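Local coordinates for protein ORF10 (Moritella marina, PDB 6RIW) that probably catalyses, through its ketosynthase-chain length factor didomain, the condensation steps that extend the acyl chain in polyunsaturated fatty acid synthesis, at residues A[99-102]-A[106-109]; A[190-193]-A[197-200]; A[327-332]-A[378-383]. All coordinates share one frame; numbering follows the deposited sequence.

All three contacts belong to the ketosynthase half of the didomain and follow one another along the chain. Interaction 1 is partly buried, at the end of helix 88-104; its centre is about 22 Å from that of interaction 2 and about 25 Å from that of interaction 3. The latter two have centres about 17 Å apart and touch: Met-378 SD packs 3.8 Å from Cys-200 SG, and Met-378 CE lies 3.7 Å from Ser-199 O. The turn within interaction 2 holds Cys-196, at the position of the family's nucleophilic cysteine, and the side chain of His-331 in 327-332 touches it. The magnesium site at Met-1 and Lys-286 lies away from all three.

Interaction 1: A[99-102]-A[106-109]; sequences QALT and YWGS
Leu-101 and Tyr-106 join through their backbones where helix 88-104 ends and the chain turns back beside it. Tyr-106 N gives a nearly straight bond to Leu-101 O, 2.9 Å long with an N-H...O angle of 170°, and the donor stands 30° off the carbonyl plane. This is a 6→1 bond, the kind found in a Schellman motif, and it occupies a carbonyl of the helix's last turn. Trp-107 N reaches the same oxygen only weakly, over 3.5 Å and at a bent angle. The same residues form a type II turn from Tyr-106 to Ser-109, closed by Ser-109 N to Tyr-106 O, with Gly-108 at its positive-phi corner.

In Trp-107 CG lies trans to the backbone nitrogen (chi1 -174°), which lays the ring alongside the helix end. Leu-101 CB meets the indole edge near the ring plane, 3.8 Å from Trp-107 CE3, while Leu-101 CD1 sits 4.0 Å from Trp-107 CZ3. Thr-102 OG1 touches Trp-107 CB at 3.5 Å, a van der Waals contact; the hydroxyl's own hydrogen bond is to Lys-98 O, one helical turn back. With Trp-107 cut back to alanine, Leu-101 CB and CD1 would probably lose the ring edge they pack against, opening a gap beside the helix end. Leu-101 also packs on Val-267 of strand 259-270 and on Leu-112. Tyr-106 OH bonds to Asp-279 and, weakly, to Lys-269; Ser-109 OG takes Ala-111 N.

The polar tips thus find partners outside the contact. What joins helix end to turn is one strong backbone bond, sealed by apolar contact between leucine and indole.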
ATOM      1  N   GLN A  99       9.204  -3.759  20.513  1.00 14.99           N
ATOM      2  CA  GLN A  99       9.269  -2.773  21.586  1.00 20.32           C
ATOM      3  C   GLN A  99       7.885  -2.479  22.146  1.00 20.30           C
ATOM      4  O   GLN A  99       7.718  -2.355  23.367  1.00 17.64           O
ATOM      5  CB  GLN A  99       9.926  -1.482  21.083  1.00 17.33           C
ATOM      6  CG  GLN A  99      11.430  -1.629  20.734  1.00 22.26           C
ATOM      7  CD  GLN A  99      12.274  -2.020  21.937  1.00 26.04           C
ATOM      8  OE1 GLN A  99      12.195  -1.397  22.991  1.00 30.44           O
ATOM      9  NE2 GLN A  99      13.070  -3.065  21.785  1.00 29.73           N
ATOM     10  N   ALA A 100       6.882  -2.361  21.273  1.00 16.33           N
ATOM     11  CA  ALA A 100       5.539  -2.047  21.748  1.00 16.64           C
ATOM     12  C   ALA A 100       4.951  -3.205  22.538  1.00 18.29           C
ATOM     13  O   ALA A 100       4.328  -2.988  23.579  1.00 18.93           O
ATOM     14  CB  ALA A 100       4.620  -1.673  20.580  1.00 18.35           C
ATOM     15  N   LEU A 101       5.120  -4.443  22.056  1.00 15.94           N
ATOM     16  CA  LEU A 101       4.604  -5.586  22.801  1.00 18.85           C
ATOM     17  C   LEU A 101       5.347  -5.760  24.122  1.00 20.45           C
ATOM     18  O   LEU A 101       4.737  -6.071  25.154  1.00 18.75           O
ATOM     19  CB  LEU A 101       4.704  -6.849  21.951  1.00 17.13           C
ATOM     20  CG  LEU A 101       3.569  -6.904  20.926  1.00 18.11           C
ATOM     21  CD1 LEU A 101       3.790  -8.075  20.006  1.00 19.45           C
ATOM     22  CD2 LEU A 101       2.226  -7.009  21.634  1.00 17.56           C
ATOM     23  N   THR A 102       6.657  -5.530  24.116  1.00 18.29           N
ATOM     24  CA  THR A 102       7.417  -5.619  25.359  1.00 21.47           C
ATOM     25  C   THR A 102       7.001  -4.516  26.324  1.00 23.09           C
ATOM     26  O   THR A 102       6.882  -4.750  27.532  1.00 22.48           O
ATOM     27  CB  THR A 102       8.913  -5.557  25.050  1.00 19.97           C
ATOM     28  OG1 THR A 102       9.249  -6.663  24.201  1.00 20.28           O
ATOM     29  CG2 THR A 102       9.727  -5.669  26.339  1.00 25.72           C
ATOM     30  N   TYR A 106       3.387  -8.118  26.771  1.00 19.55           N
ATOM     31  CA  TYR A 106       2.784  -9.262  26.099  1.00 17.81           C
ATOM     32  C   TYR A 106       3.708  -9.912  25.077  1.00 20.11           C
ATOM     33  O   TYR A 106       3.268 -10.813  24.354  1.00 20.74           O
ATOM     34  CB  TYR A 106       1.462  -8.856  25.431  1.00 20.83           C
ATOM     35  CG  TYR A 106       0.382  -8.611  26.459  1.00 23.13           C
ATOM     36  CD1 TYR A 106      -0.318  -9.679  27.022  1.00 26.37           C
ATOM     37  CD2 TYR A 106       0.092  -7.329  26.903  1.00 22.19           C
ATOM     38  CE1 TYR A 106      -1.291  -9.466  27.990  1.00 27.37           C
ATOM     39  CE2 TYR A 106      -0.883  -7.102  27.881  1.00 24.23           C
ATOM     40  CZ  TYR A 106      -1.568  -8.175  28.418  1.00 29.12           C
ATOM     41  OH  TYR A 106      -2.527  -7.969  29.387  1.00 29.23           O
ATOM     42  N   TRP A 107       4.976  -9.520  25.018  1.00 19.64           N
ATOM     43  CA  TRP A 107       5.908 -10.212  24.134  1.00 21.88           C
ATOM     44  C   TRP A 107       5.979 -11.691  24.501  1.00 25.97           C
ATOM     45  O   TRP A 107       6.279 -12.042  25.648  1.00 23.15           O
ATOM     46  CB  TRP A 107       7.289  -9.577  24.214  1.00 20.77           C
ATOM     47  CG  TRP A 107       8.245 -10.176  23.211  1.00 20.63           C
ATOM     48  CD1 TRP A 107       9.317 -10.985  23.472  1.00 24.41           C
ATOM     49  CD2 TRP A 107       8.176 -10.044  21.782  1.00 21.73           C
ATOM     50  NE1 TRP A 107       9.928 -11.351  22.292  1.00 24.66           N
ATOM     51  CE2 TRP A 107       9.245 -10.790  21.241  1.00 22.25           C
ATOM     52  CE3 TRP A 107       7.313  -9.365  20.910  1.00 20.47           C
ATOM     53  CZ2 TRP A 107       9.486 -10.864  19.864  1.00 23.37           C
ATOM     54  CZ3 TRP A 107       7.554  -9.442  19.534  1.00 18.15           C
ATOM     55  CH2 TRP A 107       8.631 -10.187  19.031  1.00 21.14           C
ATOM     56  N   GLY A 108       5.695 -12.564  23.536  1.00 23.89           N
ATOM     57  CA  GLY A 108       5.746 -13.992  23.792  1.00 24.15           C
ATOM     58  C   GLY A 108       4.578 -14.560  24.575  1.00 28.13           C
ATOM     59  O   GLY A 108       4.648 -15.715  25.020  1.00 28.76           O
ATOM     60  N   SER A 109       3.504 -13.796  24.742  1.00 22.33           N
ATOM     61  CA  SER A 109       2.335 -14.218  25.499  1.00 22.68           C
ATOM     62  C   SER A 109       1.404 -15.091  24.659  1.00 27.78           C
ATOM     63  O   SER A 109       1.272 -14.915  23.442  1.00 24.79           O
ATOM     64  CB  SER A 109       1.590 -12.974  26.004  1.00 25.76           C
ATOM     65  OG  SER A 109       0.328 -13.289  26.560  1.00 29.78           O
TER

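Interaction 2: A[190-193]-A[197-200]; sequences FALD and ASSC
The strand-turn-helix that carries the nucleophilic cysteine in beta-ketoacyl synthases is the setting here: strand 189-193 runs into a tight turn, and helix 198-211 starts from it. Leu-192 and Asp-193 at the strand's end meet Ser-198, the first helical residue, with the nearest CA atoms, those of Asp-193 and Ser-198, 5.5 Å apart. The leucine holds CG between its backbone N and carbonyl carbon (chi1 64°), which carries CD1 across to the helix. That methyl lies 3.9 Å from Ser-198 CB and 3.8 Å from Ser-198 O.

Ser-198 OG points back at the strand, 3.7 Å from Asp-193 C. From Asp-193 OD1 it is 3.8 Å away, too far for a bond, and both oxygens are engaged by the turn instead: Ser-198 OG accepts from Ala-194 N and donates to Ala-195 O, while Asp-193 OD1 accepts from Ala-195 N. Asp-193 OD2 has a weak bond from Asn-643 N in the chain length factor half. The strand itself pairs with 115-120 in parallel and, antiparallel, with 659-663 across the join between the two halves.

Direct contact between the segments is therefore van der Waals packing in a buried place. Serine and aspartate spend their polar atoms chiefly on the turn's own backbone, where Ser-198 OG and Asp-193 OD1 find their partners instead of in each other.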
ATOM      1  N   PHE A 190      -3.249  -7.119   7.901  1.00 12.51           N
ATOM      2  CA  PHE A 190      -3.101  -6.574   6.558  1.00 14.13           C
ATOM      3  C   PHE A 190      -2.391  -5.233   6.669  1.00 13.94           C
ATOM      4  O   PHE A 190      -2.233  -4.680   7.758  1.00 12.50           O
ATOM      5  CB  PHE A 190      -4.445  -6.440   5.824  1.00 11.65           C
ATOM      6  CG  PHE A 190      -5.469  -5.542   6.512  1.00 14.94           C
ATOM      7  CD1 PHE A 190      -6.334  -6.057   7.472  1.00 13.49           C
ATOM      8  CD2 PHE A 190      -5.594  -4.202   6.145  1.00 12.19           C
ATOM      9  CE1 PHE A 190      -7.304  -5.214   8.097  1.00 13.62           C
ATOM     10  CE2 PHE A 190      -6.556  -3.369   6.730  1.00 13.87           C
ATOM     11  CZ  PHE A 190      -7.411  -3.874   7.710  1.00 13.27           C
ATOM     12  N   ALA A 191      -1.913  -4.750   5.529  1.00 12.81           N
ATOM     13  CA  ALA A 191      -1.396  -3.396   5.398  1.00 11.24           C
ATOM     14  C   ALA A 191      -2.417  -2.549   4.651  1.00 11.45           C
ATOM     15  O   ALA A 191      -3.254  -3.066   3.899  1.00 13.33           O
ATOM     16  CB  ALA A 191      -0.057  -3.385   4.655  1.00 10.91           C
ATOM     17  N   LEU A 192      -2.352  -1.238   4.868  1.00 12.46           N
ATOM     18  CA  LEU A 192      -3.222  -0.318   4.145  1.00 12.93           C
ATOM     19  C   LEU A 192      -2.434   0.924   3.766  1.00 13.60           C
ATOM     20  O   LEU A 192      -1.372   1.205   4.330  1.00 14.15           O
ATOM     21  CB  LEU A 192      -4.469   0.069   4.970  1.00 13.86           C
ATOM     22  CG  LEU A 192      -4.273   0.861   6.270  1.00 14.32           C
ATOM     23  CD1 LEU A 192      -4.109   2.374   6.050  1.00 14.05           C
ATOM     24  CD2 LEU A 192      -5.473   0.639   7.193  1.00 12.51           C
ATOM     25  N   ASP A 193      -2.984   1.688   2.819  1.00 12.13           N
ATOM     26  CA  ASP A 193      -2.409   2.960   2.388  1.00 16.45           C
ATOM     27  C   ASP A 193      -3.548   3.966   2.311  1.00 14.59           C
ATOM     28  O   ASP A 193      -4.499   3.774   1.549  1.00 13.59           O
ATOM     29  CB  ASP A 193      -1.698   2.808   1.032  1.00 18.18           C
ATOM     30  CG  ASP A 193      -1.019   4.097   0.511  1.00 26.76           C
ATOM     31  OD1 ASP A 193      -0.858   5.102   1.256  1.00 27.12           O
ATOM     32  OD2 ASP A 193      -0.599   4.079  -0.692  1.00 29.36           O
ATOM     33  N   ALA A 197      -2.598   9.892   6.044  1.00 16.14           N
ATOM     34  CA  ALA A 197      -3.522   9.538   7.110  1.00 17.52           C
ATOM     35  C   ALA A 197      -3.437   8.068   7.512  1.00 18.74           C
ATOM     36  O   ALA A 197      -4.216   7.633   8.372  1.00 17.15           O
ATOM     37  CB  ALA A 197      -4.963   9.869   6.684  1.00 16.32           C
ATOM     38  N   SER A 198      -2.518   7.294   6.917  1.00 17.71           N
ATOM     39  CA  SER A 198      -2.519   5.846   7.112  1.00 14.26           C
ATOM     40  C   SER A 198      -2.364   5.440   8.574  1.00 15.59           C
ATOM     41  O   SER A 198      -2.927   4.417   8.979  1.00 14.40           O
ATOM     42  CB  SER A 198      -1.412   5.179   6.292  1.00 12.75           C
ATOM     43  OG  SER A 198      -1.489   5.546   4.932  1.00 13.88           O
ATOM     44  N   SER A 199      -1.593   6.189   9.372  1.00 14.05           N
ATOM     45  CA  SER A 199      -1.410   5.808  10.778  1.00 15.52           C
ATOM     46  C   SER A 199      -2.727   5.850  11.545  1.00 16.27           C
ATOM     47  O   SER A 199      -3.022   4.956  12.352  1.00 16.45           O
ATOM     48  CB  SER A 199      -0.382   6.715  11.458  1.00 16.58           C
ATOM     49  OG  SER A 199       0.916   6.580  10.885  1.00 16.57           O
ATOM     50  N   CYS A 200      -3.525   6.886  11.325  1.00 16.67           N
ATOM     51  CA  CYS A 200      -4.785   6.968  12.053  1.00 16.71           C
ATOM     52  C   CYS A 200      -5.859   6.088  11.445  1.00 17.43           C
ATOM     53  O   CYS A 200      -6.754   5.642  12.169  1.00 15.78           O
ATOM     54  CB  CYS A 200      -5.257   8.410  12.126  1.00 20.10           C
ATOM     55  SG  CYS A 200      -4.011   9.426  13.007  1.00 23.06           S
TER

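Interaction 3: A[327-332]-A[378-383]; sequences YIECHA and MTKAML
Lys-380 reaches from helix 374-387 to Tyr-327 and Glu-329 on strand 327-329. Its CB points toward the strand, CG lies trans to the backbone nitrogen (chi1 177°), and with the remaining torsions extended, the chain runs out straight and crosses both partners at about a right angle. The first meeting is at CD, which comes within 3.5 Å of Glu-329 OE1. CE lies 3.3 Å from Tyr-327 OH, and NZ ends in a salt bridge and hydrogen bond to Glu-329 OE1, at 3.0 Å, on the syn side of the carboxylate. Tyr-327 OH is 3.1 Å from the same NZ.

Glu-329 OE1 takes a second donor: Tyr-327 OH, two residues earlier and on the same face of the strand, meets it nearly along the C-O axis at 2.8 Å. The other oxygen, OE2, accepts from Val-362 N. With three such bonds the buried carboxylate is held at both oxygens, which probably fixes its rotation, and the ammonium would offset its charge.

Strand 327-329 lies between strands 358-360 and 432-439, parallel to both. Ile-328 turns the other way, onto Met-346 and Phe-350 of helix 336-350, so helices 336-350 and 374-387 flank opposite faces of the strand. Helix 374-387 continues its packing through Met-378 on helix 198-211 and through Ala-381 on Leu-449 of strand 443-450.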
ATOM      1  N   TYR A 327      -6.836  20.454  23.127  1.00 22.35           N
ATOM      2  CA  TYR A 327      -5.641  20.514  22.303  1.00 21.52           C
ATOM      3  C   TYR A 327      -5.894  19.650  21.079  1.00 22.69           C
ATOM      4  O   TYR A 327      -6.522  18.598  21.195  1.00 21.74           O
ATOM      5  CB  TYR A 327      -4.398  20.003  23.054  1.00 24.24           C
ATOM      6  CG  TYR A 327      -3.181  19.885  22.162  1.00 26.52           C
ATOM      7  CD1 TYR A 327      -2.461  21.011  21.789  1.00 24.76           C
ATOM      8  CD2 TYR A 327      -2.761  18.647  21.676  1.00 25.96           C
ATOM      9  CE1 TYR A 327      -1.357  20.916  20.963  1.00 26.74           C
ATOM     10  CE2 TYR A 327      -1.654  18.544  20.857  1.00 24.27           C
ATOM     11  CZ  TYR A 327      -0.953  19.676  20.502  1.00 27.83           C
ATOM     12  OH  TYR A 327       0.151  19.581  19.671  1.00 29.43           O
ATOM     13  N   ILE A 328      -5.410  20.090  19.921  1.00 21.95           N
ATOM     14  CA  ILE A 328      -5.490  19.291  18.699  1.00 24.41           C
ATOM     15  C   ILE A 328      -4.099  19.190  18.090  1.00 24.92           C
ATOM     16  O   ILE A 328      -3.455  20.212  17.816  1.00 19.42           O
ATOM     17  CB  ILE A 328      -6.462  19.885  17.676  1.00 25.10           C
ATOM     18  CG1 ILE A 328      -7.879  19.909  18.241  1.00 28.82           C
ATOM     19  CG2 ILE A 328      -6.413  19.090  16.369  1.00 24.40           C
ATOM     20  CD1 ILE A 328      -8.793  20.758  17.438  1.00 32.48           C
ATOM     21  N   GLU A 329      -3.645  17.965  17.860  1.00 23.89           N
ATOM     22  CA  GLU A 329      -2.416  17.754  17.112  1.00 23.15           C
ATOM     23  C   GLU A 329      -2.804  17.771  15.642  1.00 24.44           C
ATOM     24  O   GLU A 329      -3.543  16.893  15.172  1.00 22.04           O
ATOM     25  CB  GLU A 329      -1.742  16.450  17.539  1.00 22.37           C
ATOM     26  CG  GLU A 329      -0.567  16.013  16.642  1.00 24.17           C
ATOM     27  CD  GLU A 329       0.662  16.927  16.722  1.00 28.59           C
ATOM     28  OE1 GLU A 329       0.820  17.704  17.705  1.00 22.92           O
ATOM     29  OE2 GLU A 329       1.482  16.847  15.782  1.00 28.72           O
ATOM     30  N   CYS A 330      -2.374  18.811  14.935  1.00 20.87           N
ATOM     31  CA  CYS A 330      -2.870  19.080  13.594  1.00 26.39           C
ATOM     32  C   CYS A 330      -2.067  18.350  12.538  1.00 23.18           C
ATOM     33  O   CYS A 330      -0.940  17.895  12.770  1.00 23.62           O
ATOM     34  CB  CYS A 330      -2.833  20.576  13.290  1.00 25.94           C
ATOM     35  SG  CYS A 330      -3.919  21.501  14.385  1.00 27.42           S
ATOM     36  N   HIS A 331      -2.659  18.276  11.348  1.00 21.21           N
ATOM     37  CA  HIS A 331      -1.963  17.698  10.205  1.00 24.14           C
ATOM     38  C   HIS A 331      -0.842  18.617   9.713  1.00 27.84           C
ATOM     39  O   HIS A 331       0.199  18.125   9.252  1.00 24.98           O
ATOM     40  CB  HIS A 331      -2.977  17.417   9.101  1.00 22.86           C
ATOM     41  CG  HIS A 331      -2.353  17.053   7.792  1.00 26.80           C
ATOM     42  ND1 HIS A 331      -1.720  15.846   7.587  1.00 27.49           N
ATOM     43  CD2 HIS A 331      -2.260  17.735   6.627  1.00 26.40           C
ATOM     44  CE1 HIS A 331      -1.261  15.800   6.348  1.00 26.11           C
ATOM     45  NE2 HIS A 331      -1.575  16.933   5.744  1.00 30.20           N
ATOM     46  N   ALA A 332      -1.033  19.942   9.846  1.00 24.43           N
ATOM     47  CA  ALA A 332      -0.128  21.019   9.421  1.00 26.45           C
ATOM     48  C   ALA A 332       1.274  20.598   8.993  1.00 24.72           C
ATOM     49  O   ALA A 332       2.150  20.388   9.837  1.00 23.39           O
ATOM     50  CB  ALA A 332       0.018  22.043  10.548  1.00 25.24           C
ATOM     51  N   MET A 378       0.119  11.100  17.250  1.00 19.85           N
ATOM     52  CA  MET A 378      -0.644  10.398  18.281  1.00 21.76           C
ATOM     53  C   MET A 378       0.206  10.145  19.519  1.00 22.57           C
ATOM     54  O   MET A 378      -0.294  10.219  20.647  1.00 19.49           O
ATOM     55  CB  MET A 378      -1.196   9.073  17.742  1.00 23.83           C
ATOM     56  CG  MET A 378      -2.276   9.225  16.691  1.00 19.85           C
ATOM     57  SD  MET A 378      -2.998   7.633  16.202  1.00 23.27           S
ATOM     58  CE  MET A 378      -1.681   6.990  15.141  1.00 21.36           C
ATOM     59  N   THR A 379       1.491   9.835  19.332  1.00 20.17           N
ATOM     60  CA  THR A 379       2.348   9.590  20.484  1.00 21.83           C
ATOM     61  C   THR A 379       2.499  10.858  21.321  1.00 21.20           C
ATOM     62  O   THR A 379       2.365  10.818  22.552  1.00 22.24           O
ATOM     63  CB  THR A 379       3.709   9.048  20.021  1.00 22.90           C
ATOM     64  OG1 THR A 379       3.508   7.833  19.263  1.00 23.26           O
ATOM     65  CG2 THR A 379       4.614   8.739  21.217  1.00 22.81           C
ATOM     66  N   LYS A 380       2.739  11.996  20.660  1.00 21.17           N
ATOM     67  CA  LYS A 380       2.819  13.283  21.350  1.00 21.62           C
ATOM     68  C   LYS A 380       1.546  13.568  22.136  1.00 25.32           C
ATOM     69  O   LYS A 380       1.598  13.974  23.308  1.00 22.52           O
ATOM     70  CB  LYS A 380       3.083  14.392  20.327  1.00 20.72           C
ATOM     71  CG  LYS A 380       3.109  15.818  20.897  1.00 26.40           C
ATOM     72  CD  LYS A 380       3.513  16.820  19.820  1.00 23.82           C
ATOM     73  CE  LYS A 380       3.134  18.248  20.199  1.00 25.84           C
ATOM     74  NZ  LYS A 380       3.146  19.145  18.997  1.00 25.17           N
ATOM     75  N   ALA A 381       0.385  13.366  21.509  1.00 21.46           N
ATOM     76  CA  ALA A 381      -0.872  13.689  22.181  1.00 21.03           C
ATOM     77  C   ALA A 381      -1.131  12.758  23.360  1.00 23.91           C
ATOM     78  O   ALA A 381      -1.554  13.210  24.437  1.00 23.55           O
ATOM     79  CB  ALA A 381      -2.032  13.646  21.184  1.00 22.84           C
ATOM     80  N   MET A 382      -0.884  11.453  23.191  1.00 22.35           N
ATOM     81  CA  MET A 382      -1.115  10.528  24.296  1.00 22.00           C
ATOM     82  C   MET A 382      -0.159  10.775  25.452  1.00 25.62           C
ATOM     83  O   MET A 382      -0.551  10.647  26.620  1.00 26.76           O
ATOM     84  CB  MET A 382      -0.999   9.075  23.830  1.00 24.88           C
ATOM     85  CG  MET A 382      -2.078   8.685  22.857  1.00 25.89           C
ATOM     86  SD  MET A 382      -1.760   7.057  22.159  1.00 30.25           S
ATOM     87  CE  MET A 382      -2.895   7.134  20.748  1.00 29.47           C
ATOM     88  N   LEU A 383       1.103  11.104  25.160  1.00 23.42           N
ATOM     89  CA  LEU A 383       2.025  11.414  26.248  1.00 25.26           C
ATOM     90  C   LEU A 383       1.662  12.737  26.911  1.00 28.25           C
ATOM     91  O   LEU A 383       1.796  12.880  28.133  1.00 30.00           O
ATOM     92  CB  LEU A 383       3.471  11.440  25.747  1.00 25.42           C
ATOM     93  CG  LEU A 383       4.056  10.056  25.403  1.00 25.19           C
ATOM     94  CD1 LEU A 383       5.484  10.165  24.858  1.00 21.14           C
ATOM     95  CD2 LEU A 383       3.991   9.095  26.586  1.00 28.05           C
TER